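PDB 4IQN: putative cytoplasmic protein, which is of unknown function and belongs to an uncharacterised protein family (DUF5066). Local coordinates for residues K16-M27 with L59-N70. Numbering follows the deposited sequence.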
ATOM      1  N   LYS A  16       7.926   2.653  17.508  1.00 42.71           N
ATOM      2  CA  LYS A  16       7.642   2.656  18.965  1.00 49.24           C
ATOM      3  C   LYS A  16       7.843   4.037  19.569  1.00 44.03           C
ATOM      4  O   LYS A  16       7.136   4.433  20.485  1.00 49.26           O
ATOM      5  CB  LYS A  16       8.553   1.693  19.729  1.00 48.22           C
ATOM      6  CG  LYS A  16       8.185   0.237  19.589  1.00 50.25           C
ATOM      7  CD  LYS A  16       9.133  -0.627  20.390  1.00 55.18           C
ATOM      8  CE  LYS A  16       8.805  -2.081  20.140  1.00 51.71           C
ATOM      9  NZ  LYS A  16       9.829  -2.929  20.754  1.00 53.37           N
ATOM     10  N   LYS A  17       8.830   4.750  19.060  1.00 50.22           N
ATOM     11  CA  LYS A  17       9.177   6.048  19.583  1.00 44.03           C
ATOM     12  C   LYS A  17       8.155   7.124  19.273  1.00 45.47           C
ATOM     13  O   LYS A  17       7.892   7.939  20.124  1.00 48.68           O
ATOM     14  CB  LYS A  17      10.561   6.472  19.102  1.00 47.27           C
ATOM     15  CG  LYS A  17      11.013   7.799  19.668  1.00 58.53           C
ATOM     16  CD  LYS A  17      12.481   8.054  19.371  1.00 54.16           C
ATOM     17  CE  LYS A  17      12.907   9.402  19.937  1.00 58.57           C
ATOM     18  NZ  LYS A  17      14.228   9.297  20.600  1.00 67.93           N
ATOM     19  N   VAL A  18       7.575   7.124  18.079  1.00 41.06           N
ATOM     20  CA  VAL A  18       6.619   8.176  17.678  1.00 36.65           C
ATOM     21  C   VAL A  18       5.137   7.821  17.895  1.00 32.32           C
ATOM     22  O   VAL A  18       4.271   8.691  17.783  1.00 37.36           O
ATOM     23  CB  VAL A  18       6.783   8.572  16.180  1.00 33.68           C
ATOM     24  CG1 VAL A  18       8.195   9.068  15.877  1.00 36.05           C
ATOM     25  CG2 VAL A  18       6.415   7.420  15.255  1.00 34.55           C
ATOM     26  N   ASN A  19       4.843   6.557  18.173  1.00 31.50           N
ATOM     27  CA  ASN A  19       3.472   6.061  18.176  1.00 30.83           C
ATOM     28  C   ASN A  19       2.579   6.900  19.090  1.00 30.84           C
ATOM     29  O   ASN A  19       2.858   7.070  20.263  1.00 30.51           O
ATOM     30  CB  ASN A  19       3.453   4.611  18.614  1.00 32.61           C
ATOM     31  CG  ASN A  19       2.087   3.943  18.474  1.00 27.34           C
ATOM     32  OD1 ASN A  19       1.125   4.487  17.940  1.00 29.40           O
ATOM     33  ND2 ASN A  19       2.031   2.721  18.938  1.00 34.28           N
ATOM     34  N   ARG A  20       1.497   7.409  18.529  1.00 32.74           N
ATOM     35  CA  ARG A  20       0.580   8.268  19.247  1.00 30.96           C
ATOM     36  C   ARG A  20      -0.597   7.470  19.822  1.00 34.34           C
ATOM     37  O   ARG A  20      -1.423   8.017  20.558  1.00 35.25           O
ATOM     38  CB  ARG A  20       0.099   9.375  18.315  1.00 37.22           C
ATOM     39  CG  ARG A  20       1.183  10.383  17.919  1.00 37.41           C
ATOM     40  CD  ARG A  20       1.478  11.321  19.050  1.00 47.11           C
ATOM     41  NE  ARG A  20       0.244  11.939  19.518  1.00 44.93           N
ATOM     42  CZ  ARG A  20      -0.256  13.091  19.078  1.00 45.44           C
ATOM     43  NH1 ARG A  20       0.373  13.799  18.146  1.00 43.08           N
ATOM     44  NH2 ARG A  20      -1.405  13.536  19.585  1.00 47.00           N
ATOM     45  N   ASN A  21      -0.668   6.186  19.493  1.00 31.90           N
ATOM     46  CA  ASN A  21      -1.721   5.324  20.002  1.00 32.75           C
ATOM     47  C   ASN A  21      -1.450   4.961  21.435  1.00 34.79           C
ATOM     48  O   ASN A  21      -0.442   4.338  21.745  1.00 39.11           O
ATOM     49  CB  ASN A  21      -1.800   4.017  19.213  1.00 32.24           C
ATOM     50  CG  ASN A  21      -2.853   3.092  19.755  1.00 31.48           C
ATOM     51  OD1 ASN A  21      -3.842   3.526  20.339  1.00 33.59           O
ATOM     52  ND2 ASN A  21      -2.656   1.817  19.562  1.00 28.90           N
ATOM     53  N   LYS A  22      -2.385   5.334  22.295  1.00 37.53           N
ATOM     54  CA  LYS A  22      -2.258   5.146  23.729  1.00 42.22           C
ATOM     55  C   LYS A  22      -2.644   3.714  24.149  1.00 39.82           C
ATOM     56  O   LYS A  22      -2.397   3.323  25.286  1.00 38.17           O
ATOM     57  CB  LYS A  22      -3.152   6.155  24.472  1.00 43.52           C
ATOM     58  CG  LYS A  22      -2.969   7.617  24.088  1.00 54.69           C
ATOM     59  CD  LYS A  22      -1.601   8.168  24.494  1.00 73.15           C
ATOM     60  CE  LYS A  22      -1.636   9.686  24.628  1.00 62.59           C
ATOM     61  NZ  LYS A  22      -2.751  10.107  25.514  1.00 71.07           N
ATOM     62  N   VAL A  23      -3.255   2.938  23.245  1.00 37.54           N
ATOM     63  CA  VAL A  23      -3.624   1.541  23.573  1.00 36.06           C
ATOM     64  C   VAL A  23      -3.023   0.549  22.575  1.00 35.41           C
ATOM     65  O   VAL A  23      -3.737   0.032  21.678  1.00 33.93           O
ATOM     66  CB  VAL A  23      -5.151   1.323  23.673  1.00 32.64           C
ATOM     67  CG1 VAL A  23      -5.415  -0.030  24.319  1.00 35.30           C
ATOM     68  CG2 VAL A  23      -5.818   2.376  24.551  1.00 42.34           C
ATOM     69  N   PRO A  24      -1.712   0.271  22.716  1.00 35.99           N
ATOM     70  CA  PRO A  24      -1.059  -0.570  21.716  1.00 36.33           C
ATOM     71  C   PRO A  24      -1.651  -1.960  21.734  1.00 32.49           C
ATOM     72  O   PRO A  24      -1.883  -2.498  22.799  1.00 37.22           O
ATOM     73  CB  PRO A  24       0.429  -0.567  22.136  1.00 38.21           C
ATOM     74  CG  PRO A  24       0.445  -0.133  23.550  1.00 39.36           C
ATOM     75  CD  PRO A  24      -0.759   0.743  23.745  1.00 37.28           C
ATOM     76  N   THR A  25      -1.902  -2.525  20.564  1.00 29.74           N
ATOM     77  CA  THR A  25      -2.564  -3.834  20.459  1.00 32.35           C
ATOM     78  C   THR A  25      -1.808  -4.743  19.487  1.00 31.55           C
ATOM     79  O   THR A  25      -2.160  -4.858  18.313  1.00 34.69           O
ATOM     80  CB  THR A  25      -4.042  -3.679  20.011  1.00 37.16           C
ATOM     81  OG1 THR A  25      -4.127  -2.903  18.783  1.00 51.77           O
ATOM     82  CG2 THR A  25      -4.831  -2.976  21.086  1.00 33.72           C
ATOM     83  N   PRO A  26      -0.747  -5.384  19.960  1.00 33.77           N
ATOM     84  CA  PRO A  26      -0.034  -6.280  19.053  1.00 31.64           C
ATOM     85  C   PRO A  26      -0.857  -7.485  18.708  1.00 38.17           C
ATOM     86  O   PRO A  26      -1.654  -7.945  19.549  1.00 38.85           O
ATOM     87  CB  PRO A  26       1.172  -6.733  19.886  1.00 33.87           C
ATOM     88  CG  PRO A  26       0.730  -6.586  21.272  1.00 37.18           C
ATOM     89  CD  PRO A  26      -0.125  -5.355  21.285  1.00 36.66           C
HETATM   90  N   MSE A  27      -0.659  -7.990  17.490  1.00 34.67           N
HETATM   91  CA  MSE A  27      -1.137  -9.320  17.115  1.00 37.72           C
HETATM   92  C   MSE A  27      -0.135 -10.264  17.678  1.00 37.97           C
HETATM   93  O   MSE A  27       1.044  -9.918  17.766  1.00 37.50           O
HETATM   94  CB  MSE A  27      -1.216  -9.503  15.597  1.00 36.54           C
HETATM   95  CG  MSE A  27      -2.467  -8.821  15.113  1.00 38.88           C
HETATM   96 SE   MSE A  27      -2.902  -9.175  13.232  0.75 38.26          SE
HETATM   97  CE  MSE A  27      -2.033 -10.846  12.721  1.00 35.56           C
ATOM     98  N   LEU A  59       2.402  -5.274  12.568  1.00 25.25           N
ATOM     99  CA  LEU A  59       1.286  -5.976  13.217  1.00 25.07           C
ATOM    100  C   LEU A  59       1.689  -6.622  14.530  1.00 27.14           C
ATOM    101  O   LEU A  59       0.902  -6.698  15.473  1.00 35.16           O
ATOM    102  CB  LEU A  59       0.720  -7.034  12.295  1.00 26.79           C
ATOM    103  CG  LEU A  59      -0.053  -6.452  11.115  1.00 25.60           C
ATOM    104  CD1 LEU A  59      -0.240  -7.566  10.108  1.00 34.31           C
ATOM    105  CD2 LEU A  59      -1.370  -5.815  11.528  1.00 32.95           C
ATOM    106  N   ALA A  60       2.928  -7.068  14.593  1.00 28.03           N
ATOM    107  CA  ALA A  60       3.460  -7.635  15.817  1.00 31.06           C
ATOM    108  C   ALA A  60       3.672  -6.598  16.922  1.00 33.64           C
ATOM    109  O   ALA A  60       3.828  -6.962  18.084  1.00 35.72           O
ATOM    110  CB  ALA A  60       4.751  -8.390  15.542  1.00 32.72           C
ATOM    111  N   TYR A  61       3.680  -5.313  16.570  1.00 27.76           N
ATOM    112  CA  TYR A  61       3.965  -4.284  17.551  1.00 33.50           C
ATOM    113  C   TYR A  61       2.648  -3.639  18.014  1.00 32.98           C
ATOM    114  O   TYR A  61       2.332  -3.612  19.212  1.00 33.18           O
ATOM    115  CB  TYR A  61       4.992  -3.256  17.020  1.00 32.77           C
ATOM    116  CG  TYR A  61       4.919  -1.977  17.810  1.00 35.66           C
ATOM    117  CD1 TYR A  61       5.078  -2.000  19.187  1.00 34.61           C
ATOM    118  CD2 TYR A  61       4.623  -0.768  17.201  1.00 35.87           C
ATOM    119  CE1 TYR A  61       4.943  -0.854  19.941  1.00 41.49           C
ATOM    120  CE2 TYR A  61       4.480   0.390  17.947  1.00 37.82           C
ATOM    121  CZ  TYR A  61       4.657   0.329  19.318  1.00 41.02           C
ATOM    122  OH  TYR A  61       4.526   1.436  20.077  1.00 44.13           O
ATOM    123  N   ASP A  62       1.851  -3.170  17.066  1.00 29.57           N
ATOM    124  CA  ASP A  62       0.622  -2.483  17.387  1.00 30.62           C
ATOM    125  C   ASP A  62      -0.230  -2.372  16.138  1.00 27.79           C
ATOM    126  O   ASP A  62       0.049  -1.554  15.244  1.00 28.68           O
ATOM    127  CB  ASP A  62       0.965  -1.103  17.950  1.00 27.73           C
ATOM    128  CG  ASP A  62      -0.253  -0.286  18.330  1.00 29.85           C
ATOM    129  OD1 ASP A  62      -1.411  -0.808  18.305  1.00 32.66           O
ATOM    130  OD2 ASP A  62      -0.039   0.917  18.661  1.00 31.60           O
ATOM    131  N   ARG A  63      -1.309  -3.149  16.096  1.00 29.98           N
ATOM    132  CA  ARG A  63      -2.177  -3.156  14.930  1.00 26.81           C
ATOM    133  C   ARG A  63      -2.919  -1.831  14.782  1.00 29.28           C
ATOM    134  O   ARG A  63      -3.535  -1.586  13.733  1.00 29.39           O
ATOM    135  CB  ARG A  63      -3.151  -4.332  14.985  1.00 26.67           C
ATOM    136  CG  ARG A  63      -4.381  -4.066  15.784  1.00 33.25           C
ATOM    137  CD  ARG A  63      -5.190  -5.339  15.999  1.00 34.68           C
ATOM    138  NE  ARG A  63      -4.533  -6.242  16.930  1.00 40.85           N
ATOM    139  CZ  ARG A  63      -5.034  -7.423  17.266  1.00 40.80           C
ATOM    140  NH1 ARG A  63      -6.185  -7.823  16.747  1.00 45.97           N
ATOM    141  NH2 ARG A  63      -4.400  -8.196  18.120  1.00 38.43           N
ATOM    142  N   ASP A  64      -2.861  -0.997  15.828  1.00 28.55           N
ATOM    143  CA  ASP A  64      -3.585   0.266  15.882  1.00 31.78           C
ATOM    144  C   ASP A  64      -2.630   1.484  15.977  1.00 32.58           C
ATOM    145  O   ASP A  64      -3.021   2.575  16.416  1.00 29.81           O
ATOM    146  CB  ASP A  64      -4.556   0.243  17.078  1.00 32.32           C
ATOM    147  CG  ASP A  64      -5.709  -0.747  16.892  1.00 36.15           C
ATOM    148  OD1 ASP A  64      -6.188  -0.895  15.736  1.00 39.29           O
ATOM    149  OD2 ASP A  64      -6.161  -1.360  17.907  1.00 37.84           O
ATOM    150  N   LEU A  65      -1.393   1.308  15.539  1.00 28.59           N
ATOM    151  CA  LEU A  65      -0.390   2.376  15.628  1.00 30.06           C
ATOM    152  C   LEU A  65      -0.830   3.622  14.885  1.00 26.19           C
ATOM    153  O   LEU A  65      -1.591   3.552  13.925  1.00 26.91           O
ATOM    154  CB  LEU A  65       0.977   1.883  15.149  1.00 31.11           C
ATOM    155  CG  LEU A  65       1.123   1.608  13.672  1.00 29.08           C
ATOM    156  CD1 LEU A  65       1.625   2.864  12.950  1.00 29.37           C
ATOM    157  CD2 LEU A  65       2.106   0.472  13.454  1.00 32.79           C
ATOM    158  N   LEU A  66      -0.377   4.754  15.406  1.00 28.69           N
ATOM    159  CA  LEU A  66      -0.626   6.077  14.865  1.00 24.54           C
ATOM    160  C   LEU A  66       0.738   6.736  14.696  1.00 25.29           C
ATOM    161  O   LEU A  66       1.538   6.749  15.625  1.00 31.45           O
ATOM    162  CB  LEU A  66      -1.499   6.895  15.839  1.00 26.09           C
ATOM    163  CG  LEU A  66      -2.956   6.471  16.005  1.00 28.50           C
ATOM    164  CD1 LEU A  66      -3.706   7.227  17.098  1.00 30.22           C
ATOM    165  CD2 LEU A  66      -3.668   6.659  14.670  1.00 27.42           C
ATOM    166  N   SER A  67       1.008   7.269  13.504  1.00 25.27           N
ATOM    167  CA  SER A  67       2.276   7.880  13.228  1.00 24.50           C
ATOM    168  C   SER A  67       2.457   9.167  14.014  1.00 27.98           C
ATOM    169  O   SER A  67       1.552   9.607  14.732  1.00 28.75           O
ATOM    170  CB  SER A  67       2.393   8.221  11.744  1.00 24.45           C
ATOM    171  OG  SER A  67       1.505   9.268  11.401  1.00 27.58           O
ATOM    172  N   ASN A  68       3.646   9.749  13.858  1.00 29.60           N
ATOM    173  CA  ASN A  68       3.925  11.115  14.307  1.00 31.40           C
ATOM    174  C   ASN A  68       2.923  12.165  13.802  1.00 32.76           C
ATOM    175  O   ASN A  68       2.833  13.255  14.373  1.00 35.42           O
ATOM    176  CB  ASN A  68       5.363  11.552  13.960  1.00 33.70           C
ATOM    177  CG  ASN A  68       5.754  11.259  12.511  1.00 29.54           C
ATOM    178  OD1 ASN A  68       5.677  10.134  12.079  1.00 29.59           O
ATOM    179  ND2 ASN A  68       6.211  12.268  11.779  1.00 29.78           N
ATOM    180  N   TYR A  69       2.184  11.848  12.740  1.00 27.97           N
ATOM    181  CA  TYR A  69       1.081  12.676  12.256  1.00 30.24           C
ATOM    182  C   TYR A  69      -0.243  12.458  13.000  1.00 30.04           C
ATOM    183  O   TYR A  69      -1.236  13.100  12.680  1.00 30.64           O
ATOM    184  CB  TYR A  69       0.843  12.393  10.765  1.00 30.70           C
ATOM    185  CG  TYR A  69       1.859  13.006   9.843  1.00 30.23           C
ATOM    186  CD1 TYR A  69       3.091  12.383   9.615  1.00 30.68           C
ATOM    187  CD2 TYR A  69       1.586  14.207   9.169  1.00 32.31           C
ATOM    188  CE1 TYR A  69       4.015  12.937   8.764  1.00 29.87           C
ATOM    189  CE2 TYR A  69       2.512  14.752   8.306  1.00 36.07           C
ATOM    190  CZ  TYR A  69       3.714  14.104   8.113  1.00 34.62           C
ATOM    191  OH  TYR A  69       4.632  14.621   7.266  1.00 37.36           O
ATOM    192  N   ASN A  70      -0.234  11.584  14.000  1.00 30.44           N
ATOM    193  CA  ASN A  70      -1.416  11.177  14.732  1.00 32.10           C
ATOM    194  C   ASN A  70      -2.489  10.593  13.815  1.00 26.44           C
ATOM    195  O   ASN A  70      -3.668  10.865  13.996  1.00 28.10           O
ATOM    196  CB  ASN A  70      -1.968  12.342  15.547  1.00 35.36           C
ATOM    197  CG  ASN A  70      -2.857  11.893  16.656  1.00 37.56           C
ATOM    198  OD1 ASN A  70      -2.703  10.784  17.196  1.00 41.76           O
ATOM    199  ND2 ASN A  70      -3.817  12.741  17.012  1.00 39.37           N
TER
HETATM  200  O   HOH W   1       3.030  13.347  17.026  1.00 41.94           O
HETATM  201  O   HOH W   2      -6.244   0.052  20.280  1.00 43.02           O
HETATM  202  O   HOH W   3       3.346  -9.638  18.771  1.00 36.92           O
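Both carboxylate oxygens of D62 are gripped by the loop that follows helix 8-18. D62 OD2 accepts from N19 ND2 (2.8 Å) on its anti lone pair and from N21 ND2 (2.9 Å) on its syn lone pair, whereas OD1 is met from opposite faces by the backbone N of T25 and, closing an Asx turn, that of D64. The N19 amide, swung away from the backbone N (chi1 -172°), spans the two segments: N19 ND2 also donates, in plane, to Y61 OH (3.0 Å), and its OD1 takes L66 N on one face and N21 N on the other. K16 lays CG over a face of the Y61 ring, 3.7 Å from the centroid. Further along, T25 O receives R63 N and R63 NE, while R63 NH2 reaches P26 O (3.1 Å); M27 CG covers a face of this guanidinium. T25 OG1 donates to D64 OD2 (2.7 Å). At the other end the R20 guanidinium stacks on the N70 amide, their planes 8° apart, and water 1 links R20 NH1 to N68 O. R63 and T25 OG1 thus help join the helix end and its loop to irregular segment 59-70, while amide and backbone donors probably stabilise D62 as an anion without a directly paired cation across the contact.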